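Local structure of putative polyprenyl synthetase (Streptomyces coelicolor, 3NF2) at residues 4-12 and 331-339; 136-147 and 197-207. The protein probably acts as a magnesium-dependent prenyltransferase of the isoprenyl diphosphate synthase family, joining isoprene units into polyprenyl diphosphates. All coordinates share one frame; numbering follows the deposited sequence. Where two conformers were deposited one is given.

Interaction 1 of 2, residues 4-12 and 331-339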
loop_
_atom_site.group_PDB
_atom_site.type_symbol
_atom_site.label_atom_id
_atom_site.label_comp_id
_atom_site.label_asym_id
_atom_site.label_seq_id
_atom_site.Cartn_x
_atom_site.Cartn_y
_atom_site.Cartn_z
ATOM N N ASP A 4 -29.437 -9.300 21.480
ATOM C CA ASP A 4 -29.076 -8.059 20.735
ATOM C C ASP A 4 -27.601 -8.093 20.348
ATOM O O ASP A 4 -27.136 -7.266 19.556
ATOM C CB ASP A 4 -29.383 -6.812 21.578
ATOM C CG ASP A 4 -29.723 -5.584 20.727
ATOM O OD1 ASP A 4 -30.914 -5.214 20.676
ATOM O OD2 ASP A 4 -28.810 -4.986 20.114
ATOM N N VAL A 5 -26.877 -9.064 20.906
ATOM C CA VAL A 5 -25.438 -9.215 20.673
ATOM C C VAL A 5 -25.144 -9.565 19.214
ATOM O O VAL A 5 -24.382 -8.868 18.549
ATOM C CB VAL A 5 -24.810 -10.287 21.602
ATOM C CG1 VAL A 5 -23.287 -10.156 21.611
ATOM C CG2 VAL A 5 -25.376 -10.178 23.026
ATOM N N THR A 6 -25.768 -10.634 18.723
ATOM C CA THR A 6 -25.616 -11.057 17.329
ATOM C C THR A 6 -26.437 -10.195 16.359
ATOM O O THR A 6 -26.243 -10.266 15.142
ATOM C CB THR A 6 -25.969 -12.552 17.138
ATOM O OG1 THR A 6 -27.088 -12.889 17.965
ATOM C CG2 THR A 6 -24.782 -13.443 17.509
ATOM N N ALA A 7 -27.343 -9.385 16.907
ATOM C CA ALA A 7 -28.127 -8.437 16.119
ATOM C C ALA A 7 -27.260 -7.292 15.603
ATOM O O ALA A 7 -27.458 -6.816 14.486
ATOM C CB ALA A 7 -29.291 -7.896 16.937
ATOM N N LEU A 8 -26.307 -6.857 16.425
ATOM C CA LEU A 8 -25.377 -5.793 16.045
ATOM C C LEU A 8 -24.352 -6.256 15.008
ATOM O O LEU A 8 -24.011 -5.502 14.095
ATOM C CB LEU A 8 -24.651 -5.232 17.272
ATOM C CG LEU A 8 -25.451 -4.456 18.316
ATOM C CD1 LEU A 8 -24.533 -4.056 19.455
ATOM C CD2 LEU A 8 -26.126 -3.233 17.709
ATOM N N LEU A 9 -23.862 -7.488 15.165
ATOM C CA LEU A 9 -22.911 -8.081 14.221
ATOM C C LEU A 9 -23.546 -8.279 12.844
ATOM O O LEU A 9 -22.896 -8.052 11.822
ATOM C CB LEU A 9 -22.359 -9.413 14.751
ATOM C CG LEU A 9 -21.575 -9.447 16.069
ATOM C CD1 LEU A 9 -21.123 -10.870 16.364
ATOM C CD2 LEU A 9 -20.376 -8.500 16.065
ATOM N N GLU A 10 -24.813 -8.698 12.842
ATOM C CA GLU A 10 -25.647 -8.762 11.645
ATOM C C GLU A 10 -25.825 -7.373 11.024
ATOM O O GLU A 10 -25.641 -7.197 9.819
ATOM C CB GLU A 10 -27.015 -9.369 12.001
ATOM C CG GLU A 10 -28.134 -9.154 10.971
ATOM C CD GLU A 10 -28.193 -10.234 9.894
ATOM O OE1 GLU A 10 -27.133 -10.626 9.352
ATOM O OE2 GLU A 10 -29.319 -10.681 9.580
ATOM N N ARG A 11 -26.168 -6.399 11.868
ATOM C CA ARG A 11 -26.357 -5.006 11.464
ATOM C C ARG A 11 -25.145 -4.431 10.722
ATOM O O ARG A 11 -25.306 -3.773 9.695
ATOM C CB ARG A 11 -26.675 -4.152 12.694
ATOM C CG ARG A 11 -27.076 -2.721 12.423
ATOM C CD ARG A 11 -26.609 -1.852 13.570
ATOM N NE ARG A 11 -27.515 -0.738 13.820
ATOM C CZ ARG A 11 -27.307 0.215 14.724
ATOM N NH1 ARG A 11 -26.209 0.205 15.474
ATOM N NH2 ARG A 11 -28.202 1.182 14.878
ATOM N N GLY A 12 -23.945 -4.698 11.240
ATOM C CA GLY A 12 -22.701 -4.218 10.637
ATOM C C GLY A 12 -22.342 -4.920 9.337
ATOM O O GLY A 12 -21.878 -4.277 8.390
ATOM N N ARG A 331 -24.533 -0.728 24.115
ATOM C CA ARG A 331 -24.193 -1.530 22.947
ATOM C C ARG A 331 -22.676 -1.741 22.830
ATOM O O ARG A 331 -22.220 -2.846 22.525
ATOM C CB ARG A 331 -24.792 -0.908 21.680
ATOM C CG ARG A 331 -26.248 -1.300 21.442
ATOM C CD ARG A 331 -26.898 -0.474 20.340
ATOM N NE ARG A 331 -28.047 -1.170 19.754
ATOM C CZ ARG A 331 -28.787 -0.702 18.749
ATOM N NH1 ARG A 331 -29.804 -1.421 18.287
ATOM N NH2 ARG A 331 -28.518 0.481 18.206
ATOM N N PHE A 332 -21.908 -0.691 23.116
ATOM C CA PHE A 332 -20.447 -0.766 23.136
ATOM C C PHE A 332 -19.931 -1.696 24.238
ATOM O O PHE A 332 -18.951 -2.424 24.045
ATOM C CB PHE A 332 -19.863 0.625 23.347
ATOM C CG PHE A 332 -19.575 1.374 22.081
ATOM C CD1 PHE A 332 -20.447 2.344 21.618
ATOM C CD2 PHE A 332 -18.408 1.132 21.366
ATOM C CE1 PHE A 332 -20.165 3.047 20.453
ATOM C CE2 PHE A 332 -18.116 1.836 20.204
ATOM C CZ PHE A 332 -18.995 2.792 19.746
ATOM N N THR A 333 -20.599 -1.653 25.388
ATOM C CA THR A 333 -20.311 -2.520 26.530
ATOM C C THR A 333 -20.545 -4.005 26.214
ATOM O O THR A 333 -19.760 -4.855 26.625
ATOM C CB THR A 333 -21.126 -2.054 27.771
ATOM O OG1 THR A 333 -20.580 -0.816 28.262
ATOM C CG2 THR A 333 -21.137 -3.103 28.902
ATOM N N ALA A 334 -21.590 -4.309 25.453
ATOM C CA ALA A 334 -21.941 -5.694 25.144
ATOM C C ALA A 334 -21.015 -6.353 24.122
ATOM O O ALA A 334 -20.820 -7.573 24.158
ATOM C CB ALA A 334 -23.391 -5.790 24.686
ATOM N N LEU A 335 -20.466 -5.557 23.205
ATOM C CA LEU A 335 -19.469 -6.050 22.253
ATOM C C LEU A 335 -18.199 -6.450 22.988
ATOM O O LEU A 335 -17.606 -7.495 22.700
ATOM C CB LEU A 335 -19.154 -4.999 21.189
ATOM C CG LEU A 335 -20.201 -4.831 20.086
ATOM C CD1 LEU A 335 -19.973 -3.541 19.340
ATOM C CD2 LEU A 335 -20.213 -6.013 19.119
ATOM N N ALA A 336 -17.819 -5.620 23.960
ATOM C CA ALA A 336 -16.665 -5.868 24.818
ATOM C C ALA A 336 -16.758 -7.189 25.583
ATOM O O ALA A 336 -15.751 -7.875 25.756
ATOM C CB ALA A 336 -16.442 -4.701 25.768
ATOM N N ASP A 337 -17.961 -7.555 26.018
ATOM C CA ASP A 337 -18.161 -8.843 26.673
ATOM C C ASP A 337 -18.141 -9.996 25.672
ATOM O O ASP A 337 -17.672 -11.081 26.002
ATOM C CB ASP A 337 -19.454 -8.864 27.497
ATOM C CG ASP A 337 -19.573 -7.676 28.452
ATOM O OD1 ASP A 337 -18.588 -6.924 28.639
ATOM O OD2 ASP A 337 -20.671 -7.489 29.017
ATOM N N PHE A 338 -18.642 -9.761 24.456
ATOM C CA PHE A 338 -18.630 -10.788 23.400
ATOM C C PHE A 338 -17.205 -11.157 22.998
ATOM O O PHE A 338 -16.917 -12.312 22.668
ATOM C CB PHE A 338 -19.417 -10.341 22.156
ATOM C CG PHE A 338 -19.342 -11.323 21.001
ATOM C CD1 PHE A 338 -18.443 -11.128 19.951
ATOM C CD2 PHE A 338 -20.160 -12.452 20.976
ATOM C CE1 PHE A 338 -18.362 -12.037 18.892
ATOM C CE2 PHE A 338 -20.090 -13.365 19.917
ATOM C CZ PHE A 338 -19.187 -13.157 18.876
ATOM N N VAL A 339 -16.330 -10.156 23.030
ATOM C CA VAL A 339 -14.925 -10.302 22.667
ATOM C C VAL A 339 -14.179 -11.330 23.540
ATOM O O VAL A 339 -13.284 -12.025 23.048
ATOM C CB VAL A 339 -14.244 -8.908 22.614
ATOM C CG1 VAL A 339 -12.857 -8.915 23.244
ATOM C CG2 VAL A 339 -14.193 -8.409 21.169
#
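Leu-8 lays its CD2 methyl over one face of the Arg-331 guanidinium, 3.4 Å above the plane and off toward the rim, while Asp-4 OD2 stands at the edge, close to that plane. The ion pair is long, with 3.9 Å from Asp-4 OD2 to Arg-331 NE, and no hydrogen bond joins the two segments. Arg-331 CZ in turn lies over one face of the Arg-11 guanidinium, the two planes inclined by 60°, and the NH2 atoms of Arg-11 and Arg-331 are 3.4 Å apart. Glu-67 of helix 57-67 probably makes this closeness tolerable: its carboxylate forms a salt bridge with Arg-11 and a weaker, long pair with Arg-331. The arm of Arg-331, extended from CG to NE (chi2 169°), runs past the methyls of Leu-8 to bring its charge there.

At the other end, Leu-9 CD1 makes a CH-pi contact over the face of Phe-338, 4.2 Å from the ring centroid. Val-5 CG1 touches Phe-338 CB at 3.9 Å, and Leu-9 CD2 meets Leu-335 CD2 at the same distance. Segments 5-12 and 331-339, on the first and last helices of the chain, cross at 99°, with axes 10.3 Å apart at closest approach. A leucine in place of Arg-331 would probably leave Asp-4 without its distant positive mate and strip the flat cover from Leu-8 CD2. The pairing illustrates a division of labour: apolar packing, including the arm of Arg-331 on Leu-8, appears to carry most of the contact, whereas charge acts across it only through a long pair, Glu-67 firmly holding Arg-11.

Interaction 2 of 2, residues 136-147 and 197-207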
loop_
_atom_site.group_PDB
_atom_site.type_symbol
_atom_site.label_atom_id
_atom_site.label_comp_id
_atom_site.label_asym_id
_atom_site.label_seq_id
_atom_site.Cartn_x
_atom_site.Cartn_y
_atom_site.Cartn_z
ATOM N N LEU A 136 -16.148 11.767 0.065
ATOM C CA LEU A 136 -17.169 12.570 0.737
ATOM C C LEU A 136 -16.903 14.077 0.668
ATOM O O LEU A 136 -17.844 14.874 0.685
ATOM C CB LEU A 136 -17.349 12.100 2.183
ATOM C CG LEU A 136 -17.814 10.643 2.312
ATOM C CD1 LEU A 136 -17.635 10.127 3.729
ATOM C CD2 LEU A 136 -19.258 10.474 1.855
ATOM N N GLY A 137 -15.628 14.456 0.580
ATOM C CA GLY A 137 -15.236 15.852 0.377
ATOM C C GLY A 137 -15.355 16.763 1.587
ATOM O O GLY A 137 -15.053 17.954 1.494
ATOM N N THR A 138 -15.775 16.201 2.722
ATOM C CA THR A 138 -16.021 16.961 3.952
ATOM C C THR A 138 -14.800 17.007 4.871
ATOM O O THR A 138 -13.833 16.261 4.683
ATOM C CB THR A 138 -17.233 16.388 4.742
ATOM O OG1 THR A 138 -16.975 15.026 5.110
ATOM C CG2 THR A 138 -18.508 16.448 3.902
ATOM N N VAL A 139 -14.852 17.897 5.858
ATOM C CA VAL A 139 -13.806 18.017 6.876
ATOM C C VAL A 139 -13.746 16.758 7.770
ATOM O O VAL A 139 -12.660 16.302 8.135
ATOM C CB VAL A 139 -13.978 19.335 7.705
ATOM C CG1 VAL A 139 -15.373 19.424 8.351
ATOM C CG2 VAL A 139 -12.857 19.507 8.749
ATOM N N GLU A 140 -14.918 16.195 8.078
ATOM C CA GLU A 140 -15.063 14.971 8.869
ATOM C C GLU A 140 -14.330 13.809 8.198
ATOM O O GLU A 140 -13.669 13.005 8.861
ATOM C CB GLU A 140 -16.549 14.601 9.012
ATOM C CG GLU A 140 -17.371 15.460 9.989
ATOM C CD GLU A 140 -17.825 16.801 9.414
ATOM O OE1 GLU A 140 -18.204 16.870 8.224
ATOM O OE2 GLU A 140 -17.812 17.790 10.173
ATOM N N ALA A 141 -14.457 13.750 6.874
ATOM C CA ALA A 141 -13.861 12.707 6.055
ATOM C C ALA A 141 -12.334 12.777 6.022
ATOM O O ALA A 141 -11.668 11.748 5.904
ATOM C CB ALA A 141 -14.424 12.781 4.648
ATOM N N GLY A 142 -11.791 13.987 6.115
ATOM C CA GLY A 142 -10.349 14.193 6.132
ATOM C C GLY A 142 -9.781 13.736 7.462
ATOM O O GLY A 142 -8.708 13.109 7.528
ATOM N N ARG A 143 -10.523 14.038 8.522
ATOM C CA ARG A 143 -10.137 13.649 9.870
ATOM C C ARG A 143 -10.264 12.139 10.069
ATOM O O ARG A 143 -9.448 11.524 10.754
ATOM C CB ARG A 143 -10.970 14.423 10.897
ATOM C CG ARG A 143 -10.380 15.785 11.273
ATOM C CD ARG A 143 -11.449 16.741 11.796
ATOM N NE ARG A 143 -12.541 16.032 12.459
ATOM C CZ ARG A 143 -13.766 16.526 12.650
ATOM N NH1 ARG A 143 -14.081 17.756 12.230
ATOM N NH2 ARG A 143 -14.686 15.777 13.260
ATOM N N ALA A 144 -11.277 11.547 9.449
ATOM C CA ALA A 144 -11.479 10.105 9.482
ATOM C C ALA A 144 -10.365 9.356 8.739
ATOM O O ALA A 144 -9.954 8.281 9.180
ATOM C CB ALA A 144 -12.839 9.749 8.909
ATOM N N THR A 145 -9.881 9.931 7.632
ATOM C CA THR A 145 -8.752 9.366 6.878
ATOM C C THR A 145 -7.454 9.449 7.692
ATOM O O THR A 145 -6.615 8.552 7.613
ATOM C CB THR A 145 -8.564 10.043 5.486
ATOM O OG1 THR A 145 -9.832 10.197 4.841
ATOM C CG2 THR A 145 -7.651 9.207 4.570
ATOM N N ARG A 146 -7.315 10.518 8.478
ATOM C CA ARG A 146 -6.191 10.717 9.403
ATOM C C ARG A 146 -6.102 9.572 10.416
ATOM O O ARG A 146 -5.013 9.077 10.713
ATOM C CB ARG A 146 -6.365 12.058 10.131
ATOM C CG ARG A 146 -5.395 12.354 11.266
ATOM C CD ARG A 146 -4.413 13.429 10.874
ATOM N NE ARG A 146 -3.318 13.561 11.833
ATOM C CZ ARG A 146 -3.214 14.530 12.742
ATOM N NH1 ARG A 146 -4.151 15.468 12.835
ATOM N NH2 ARG A 146 -2.168 14.557 13.561
ATOM N N ARG A 147 -7.262 9.154 10.918
ATOM C CA ARG A 147 -7.375 8.062 11.876
ATOM C C ARG A 147 -7.065 6.729 11.219
ATOM O O ARG A 147 -6.488 5.847 11.848
ATOM C CB ARG A 147 -8.794 7.992 12.452
ATOM C CG ARG A 147 -9.298 9.265 13.108
ATOM C CD ARG A 147 -8.830 9.386 14.527
ATOM N NE ARG A 147 -9.082 10.720 15.059
ATOM C CZ ARG A 147 -8.981 11.040 16.344
ATOM N NH1 ARG A 147 -8.645 10.113 17.234
ATOM N NH2 ARG A 147 -9.224 12.284 16.738
ATOM N N VAL A 197 -16.159 10.282 14.223
ATOM C CA VAL A 197 -15.449 11.322 13.485
ATOM C C VAL A 197 -16.244 11.734 12.239
ATOM O O VAL A 197 -16.306 12.922 11.906
ATOM C CB VAL A 197 -14.009 10.880 13.118
ATOM C CG1 VAL A 197 -13.314 11.923 12.269
ATOM C CG2 VAL A 197 -13.188 10.666 14.378
ATOM N N LEU A 198 -16.880 10.754 11.589
ATOM C CA LEU A 198 -17.730 11.005 10.420
ATOM C C LEU A 198 -19.031 11.729 10.790
ATOM O O LEU A 198 -19.616 12.433 9.962
ATOM C CB LEU A 198 -18.031 9.696 9.670
ATOM C CG LEU A 198 -16.895 9.073 8.841
ATOM C CD1 LEU A 198 -17.266 7.690 8.295
ATOM C CD2 LEU A 198 -16.453 9.997 7.703
ATOM N N GLY A 199 -19.467 11.554 12.038
ATOM C CA GLY A 199 -20.659 12.222 12.565
ATOM C C GLY A 199 -20.396 13.558 13.249
ATOM O O GLY A 199 -21.297 14.122 13.864
ATOM N N GLY A 200 -19.160 14.053 13.160
ATOM C CA GLY A 200 -18.810 15.393 13.648
ATOM C C GLY A 200 -18.155 15.553 15.019
ATOM O O GLY A 200 -17.889 16.686 15.434
ATOM N N ALA A 201 -17.890 14.440 15.717
ATOM C CA ALA A 201 -17.271 14.457 17.063
ATOM C C ALA A 201 -15.916 15.175 17.111
ATOM O O ALA A 201 -15.142 15.089 16.153
ATOM C CB ALA A 201 -17.124 13.042 17.593
ATOM N N ASP A 202 -15.636 15.869 18.224
ATOM C CA ASP A 202 -14.382 16.624 18.393
ATOM C C ASP A 202 -13.207 15.680 18.656
ATOM O O ASP A 202 -13.401 14.493 18.937
ATOM C CB ASP A 202 -14.499 17.676 19.516
ATOM C CG ASP A 202 -13.420 18.769 19.428
ATOM O OD1 ASP A 202 -12.667 18.963 20.410
ATOM O OD2 ASP A 202 -13.313 19.425 18.371
ATOM N N GLU A 203 -11.995 16.226 18.576
ATOM C CA GLU A 203 -10.756 15.466 18.678
ATOM C C GLU A 203 -10.571 14.730 20.007
ATOM O O GLU A 203 -9.885 13.714 20.052
ATOM C CB GLU A 203 -9.555 16.377 18.369
ATOM C CG GLU A 203 -8.627 15.859 17.241
ATOM C CD GLU A 203 -9.292 15.813 15.850
ATOM O OE1 GLU A 203 -10.172 16.656 15.563
ATOM O OE2 GLU A 203 -8.924 14.934 15.036
ATOM N N ARG A 204 -11.208 15.223 21.069
ATOM C CA ARG A 204 -11.144 14.584 22.391
ATOM C C ARG A 204 -12.120 13.410 22.564
ATOM O O ARG A 204 -11.776 12.408 23.202
ATOM C CB ARG A 204 -11.335 15.614 23.511
ATOM C CG ARG A 204 -10.100 16.486 23.782
ATOM C CD ARG A 204 -10.147 17.163 25.158
ATOM N NE ARG A 204 -10.013 16.200 26.260
ATOM C CZ ARG A 204 -11.021 15.778 27.029
ATOM N NH1 ARG A 204 -10.792 14.897 27.999
ATOM N NH2 ARG A 204 -12.257 16.232 26.833
ATOM N N THR A 205 -13.307 13.534 22.017
ATOM C CA THR A 205 -14.256 12.452 22.072
ATOM C C THR A 205 -13.713 11.271 21.293
ATOM O O THR A 205 -13.863 10.141 21.676
ATOM C CB THR A 205 -15.574 12.859 21.436
ATOM O OG1 THR A 205 -15.975 14.135 21.924
ATOM C CG2 THR A 205 -16.629 11.863 21.725
ATOM N N ALA A 206 -13.119 11.546 20.154
ATOM C CA ALA A 206 -12.609 10.502 19.299
ATOM C C ALA A 206 -11.444 9.708 19.888
ATOM O O ALA A 206 -11.435 8.497 19.838
ATOM C CB ALA A 206 -12.241 11.076 17.977
ATOM N N ASP A 207 -10.498 10.401 20.500
ATOM C CA ASP A 207 -9.342 9.763 21.071
ATOM C C ASP A 207 -9.788 8.815 22.118
ATOM O O ASP A 207 -9.194 7.784 22.299
ATOM C CB ASP A 207 -8.474 10.763 21.782
ATOM C CG ASP A 207 -7.949 11.782 20.892
ATOM O OD1 ASP A 207 -8.295 11.768 19.721
ATOM O OD2 ASP A 207 -7.171 12.607 21.350
#
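Asp-207 OD1 is gripped by both terminal nitrogens of Arg-147, NH1 at 3.0 Å and NH2 at 3.2 Å. The oxygen lies in the guanidinium plane; NH1 reaches it on the anti side of the carboxylate, and NH2 meets it nearly along its C-O bond. NH2 also bonds Glu-203 OE2, 3.2 Å away, approaching from above the carboxylate plane, and NH1 has a further salt bridge to Glu-210.

A bend at chi2 (-83°) folds the arm of Arg-147 into a hole among Val-197, Glu-203, Ala-206 and Asp-207. There Ala-206 CB rests 3.3 Å above one guanidinium face, toward its rim. Arg-143 adds a long, purely electrostatic pair to the network, its NE 4.0 Å from Glu-203 OE1.

Next to this network, Val-197 CG1 packs against Arg-143 CB at 3.7 Å, and Leu-198 CD2 meets Ala-144 CB at 3.8 Å. Glu-140 sets CB and CG against the carbonyl oxygens of Val-197 and Leu-198, where helix 173-198 ends in a Schellman motif with Gly-200 as its positive-phi residue. Arg-147 therefore ties helix 139-165 to the start of helix 203-230 by several bonds from its terminal nitrogens, though its buried NE has no partner: the grip rests on NH1 and NH2, which meet Asp-207, Glu-203 and Glu-210, with the methyl of Ala-206 over one face.

From the N terminus, helix 5-25 takes part at once in interaction 1, whose other half, helix 326-339, lies at the far end of the chain. That contact closes a loop over nearly the whole all-helical isoprenoid synthase fold. Interaction 2 is nested inside it, joining the start of helix 139-165 to the turn between helices 173-198 and 203-230 and so closing a much shorter loop of about fifty residues. The two contacts do not touch: their centres are 23 Å apart and their nearest atoms about 9 Å. Helix 203-230 connects them, since its beginning belongs to interaction 2 while Leu-216, further along, packs against Ala-336 and Val-339 of the closing helix.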